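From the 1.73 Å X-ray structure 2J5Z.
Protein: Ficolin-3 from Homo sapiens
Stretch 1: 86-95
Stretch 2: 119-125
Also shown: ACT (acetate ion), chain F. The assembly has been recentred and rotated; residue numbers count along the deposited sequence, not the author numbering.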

# COMPACT_ATOMS: atom_id res chain seq x y z
N GLY A 86 -1.16 -5.27 -17.90
CA GLY A 86 -1.82 -5.03 -19.18
C GLY A 86 -0.97 -5.40 -20.39
O GLY A 86 0.20 -5.05 -20.46
N ASN A 87 -1.57 -6.09 -21.34
CA ASN A 87 -0.82 -6.57 -22.50
C ASN A 87 -0.28 -5.45 -23.37
O ASN A 87 0.85 -5.54 -23.88
N GLU A 88 -1.06 -4.38 -23.55
CA GLU A 88 -0.56 -3.26 -24.34
C GLU A 88 0.66 -2.58 -23.70
O GLU A 88 1.63 -2.26 -24.39
N ASN A 89 0.62 -2.41 -22.38
CA ASN A 89 1.78 -1.91 -21.62
C ASN A 89 2.99 -2.83 -21.82
O ASN A 89 4.11 -2.37 -22.11
N LEU A 90 2.76 -4.13 -21.69
CA LEU A 90 3.84 -5.12 -21.85
C LEU A 90 4.41 -5.11 -23.27
O LEU A 90 5.63 -5.15 -23.46
N HIS A 91 3.54 -5.03 -24.27
CA HIS A 91 4.05 -4.87 -25.63
C HIS A 91 4.91 -3.61 -25.79
O HIS A 91 5.99 -3.65 -26.39
N GLN A 92 4.42 -2.48 -25.28
CA GLN A 92 5.17 -1.22 -25.41
C GLN A 92 6.50 -1.26 -24.67
O GLN A 92 7.53 -0.81 -25.20
N LEU A 93 6.50 -1.84 -23.48
CA LEU A 93 7.73 -1.94 -22.69
C LEU A 93 8.76 -2.83 -23.36
O LEU A 93 9.95 -2.52 -23.37
N THR A 94 8.29 -3.94 -23.93
CA THR A 94 9.21 -4.99 -24.38
C THR A 94 9.59 -4.91 -25.85
O THR A 94 10.33 -5.76 -26.35
N LEU A 95 9.11 -3.86 -26.53
CA LEU A 95 9.47 -3.57 -27.92
C LEU A 95 10.98 -3.48 -28.07
O LEU A 95 11.57 -4.12 -28.94
N THR A 119 14.81 -13.98 -22.20
CA THR A 119 14.05 -12.82 -22.71
C THR A 119 12.55 -13.05 -22.66
O THR A 119 12.07 -14.19 -22.60
N PHE A 120 11.80 -11.96 -22.70
CA PHE A 120 10.35 -11.98 -22.75
C PHE A 120 9.89 -10.77 -23.56
O PHE A 120 10.34 -9.65 -23.32
N ARG A 121 9.00 -11.01 -24.50
CA ARG A 121 8.46 -9.94 -25.32
C ARG A 121 7.08 -10.33 -25.77
O ARG A 121 6.82 -11.51 -26.03
N LEU A 122 6.16 -9.36 -25.84
CA LEU A 122 4.87 -9.65 -26.45
C LEU A 122 4.75 -8.92 -27.78
O LEU A 122 5.13 -7.75 -27.88
N LEU A 123 4.23 -9.61 -28.78
CA LEU A 123 3.91 -8.95 -30.05
C LEU A 123 2.73 -8.02 -29.81
O LEU A 123 2.18 -8.00 -28.71
N GLY A 124 2.36 -7.25 -30.83
CA GLY A 124 1.26 -6.27 -30.71
C GLY A 124 -0.14 -6.88 -30.79
O GLY A 124 -0.30 -8.09 -30.92
N GLU A 125 -1.17 -6.04 -30.70
CA GLU A 125 -2.53 -6.55 -30.60
C GLU A 125 -3.02 -7.27 -31.87
O GLU A 125 -3.84 -8.19 -31.80

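Which side chains does the helix turn toward the strand? L90 and T94, one helical turn apart, both point their CA-to-CB bonds at it, and L122 answers by pointing back. L90 has chi1 m and chi2 t, a rotamer common for leucine in helices. Its CB lies 3.8 Å from CD1 of L122, while its CD2 comes within 4.4 Å of CE2 of F120. L122 is also m, t, and its CD1 reaches N87 as well, 4.0 Å from OD1 of that asparagine. F120 starts sideways, but chi1 t brings the end of its ring nearer the helix, so that L90 has F120 and L122 as apolar neighbours in the buried part of the contact.

How does a threonine fit beside these apolar groups? T94 takes chi1 p, which puts OG1 within 2.7 Å of L90 O, to which it donates a hydrogen bond inside the helix. The same oxygen then accepts one from the strand: L122 N lies 3.2 Å from T94 OG1, with an N-H...acceptor angle of 161°. One hydroxyl thus ties the backbone of the strand to the helix, the one direct hydrogen bond between the stretches. The methyl is left for apolar contact, with T94 CG2 4.1 Å from CD2 of F120, at the edge of that ring. R121 sets out sideways with chi1 and chi2 both t, and its extended first part runs past T94, bringing CD to 3.4 Å from T94 O.

What does H91 do at the other end of the strand? Its chi1 is t, and although its CB points sideways, the ring swings nearer the loop that follows L122. There G124 CA sits over one face, 3.6 Å from the ring centroid and 15° off the normal, a CH-pi contact. A CB on G124 would lie 2.4 Å from CH3 of the bound acetate, so the acetate as placed here depends on the bare CA. Behind the ring, water 1 donates hydrogen bonds to H91 O and to L122 O, each at 2.9 Å, and so bridges the two backbones.

Where does the acetate fit in? Probably a guest from the crystallisation liquor, it accepts a hydrogen bond at OXT from E125 N, 3.0 Å away. E88, with chi1 t and chi2 p, brings its carboxylate to the ion: OE1 is 2.7 Å from ACT OXT and OE2 is 2.7 Å from ACT O. Q92 helps hold that carboxylate, its NE2 donating to E88 OE2 at 2.8 Å.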

# COMPACT_ATOMS: atom_id res chain seq x y z
CB ASN A 87 -1.70 -7.50 -23.34
CG ASN A 87 -2.00 -8.80 -22.63
OD1 ASN A 87 -1.33 -9.18 -21.68
ND2 ASN A 87 -3.03 -9.49 -23.10
CB GLU A 88 -1.68 -2.26 -24.67
CG GLU A 88 -1.24 -1.11 -25.54
CD GLU A 88 -0.82 -1.52 -26.96
OE1 GLU A 88 -1.21 -2.62 -27.43
OE2 GLU A 88 -0.11 -0.71 -27.61
CB ASN A 89 1.40 -1.80 -20.13
CG ASN A 89 0.48 -0.63 -19.86
OD1 ASN A 89 0.60 0.41 -20.49
ND2 ASN A 89 -0.44 -0.80 -18.90
CB LEU A 90 3.36 -6.52 -21.48
CG LEU A 90 3.17 -6.75 -19.97
CD1 LEU A 90 2.38 -8.02 -19.65
CD2 LEU A 90 4.53 -6.79 -19.23
CB HIS A 91 2.89 -4.82 -26.64
CG HIS A 91 3.36 -4.52 -28.03
ND1 HIS A 91 3.11 -3.32 -28.66
CD2 HIS A 91 4.10 -5.26 -28.89
CE1 HIS A 91 3.67 -3.34 -29.86
NE2 HIS A 91 4.27 -4.50 -30.03
CB GLN A 92 4.30 -0.03 -24.97
CG GLN A 92 3.21 0.28 -26.01
CD GLN A 92 2.29 1.40 -25.59
OE1 GLN A 92 2.66 2.25 -24.79
NE2 GLN A 92 1.10 1.43 -26.18
CB LEU A 93 7.44 -2.49 -21.29
CG LEU A 93 6.81 -1.57 -20.26
CD1 LEU A 93 6.18 -2.41 -19.18
CD2 LEU A 93 7.83 -0.58 -19.68
CB THR A 94 8.70 -6.40 -24.02
OG1 THR A 94 7.48 -6.67 -24.72
CG2 THR A 94 8.47 -6.53 -22.50
CB LEU A 95 8.82 -2.26 -28.39
CG LEU A 95 7.59 -2.32 -29.31
CD1 LEU A 95 6.55 -1.23 -29.02
CD2 LEU A 95 8.03 -2.27 -30.75
CB THR A 119 14.43 -12.43 -24.17
OG1 THR A 119 14.14 -13.52 -25.05
CG2 THR A 119 15.92 -12.05 -24.30
CB PHE A 120 9.78 -11.90 -21.31
CG PHE A 120 8.29 -11.71 -21.22
CD1 PHE A 120 7.44 -12.79 -21.01
CD2 PHE A 120 7.73 -10.43 -21.29
CE1 PHE A 120 6.05 -12.61 -20.90
CE2 PHE A 120 6.36 -10.24 -21.19
CZ PHE A 120 5.52 -11.32 -20.98
CB ARG A 121 9.37 -9.72 -26.54
CG ARG A 121 8.91 -8.68 -27.51
CD ARG A 121 10.02 -8.36 -28.52
NE ARG A 121 10.41 -9.56 -29.27
CZ ARG A 121 9.87 -9.94 -30.42
NH1 ARG A 121 8.92 -9.21 -31.00
NH2 ARG A 121 10.31 -11.05 -31.01
CB LEU A 122 3.70 -9.23 -25.55
CG LEU A 122 3.54 -9.85 -24.17
CD1 LEU A 122 2.19 -9.43 -23.57
CD2 LEU A 122 3.67 -11.37 -24.25
CB LEU A 123 3.62 -9.98 -31.14
CG LEU A 123 4.86 -10.58 -31.82
CD1 LEU A 123 5.72 -11.31 -30.81
CD2 LEU A 123 4.50 -11.49 -32.98
CB GLU A 125 -3.51 -5.42 -30.25
CG GLU A 125 -4.89 -5.95 -29.89
CD GLU A 125 -5.84 -4.89 -29.40
OE1 GLU A 125 -5.48 -3.69 -29.46
OE2 GLU A 125 -6.96 -5.25 -28.95
C ACT F . 0.29 -2.50 -30.60
O ACT F . 0.55 -1.34 -30.14
OXT ACT F . -0.38 -3.30 -29.88
CH3 ACT F . 0.75 -2.91 -31.95
O HOH W 1 7.13 -5.64 -28.13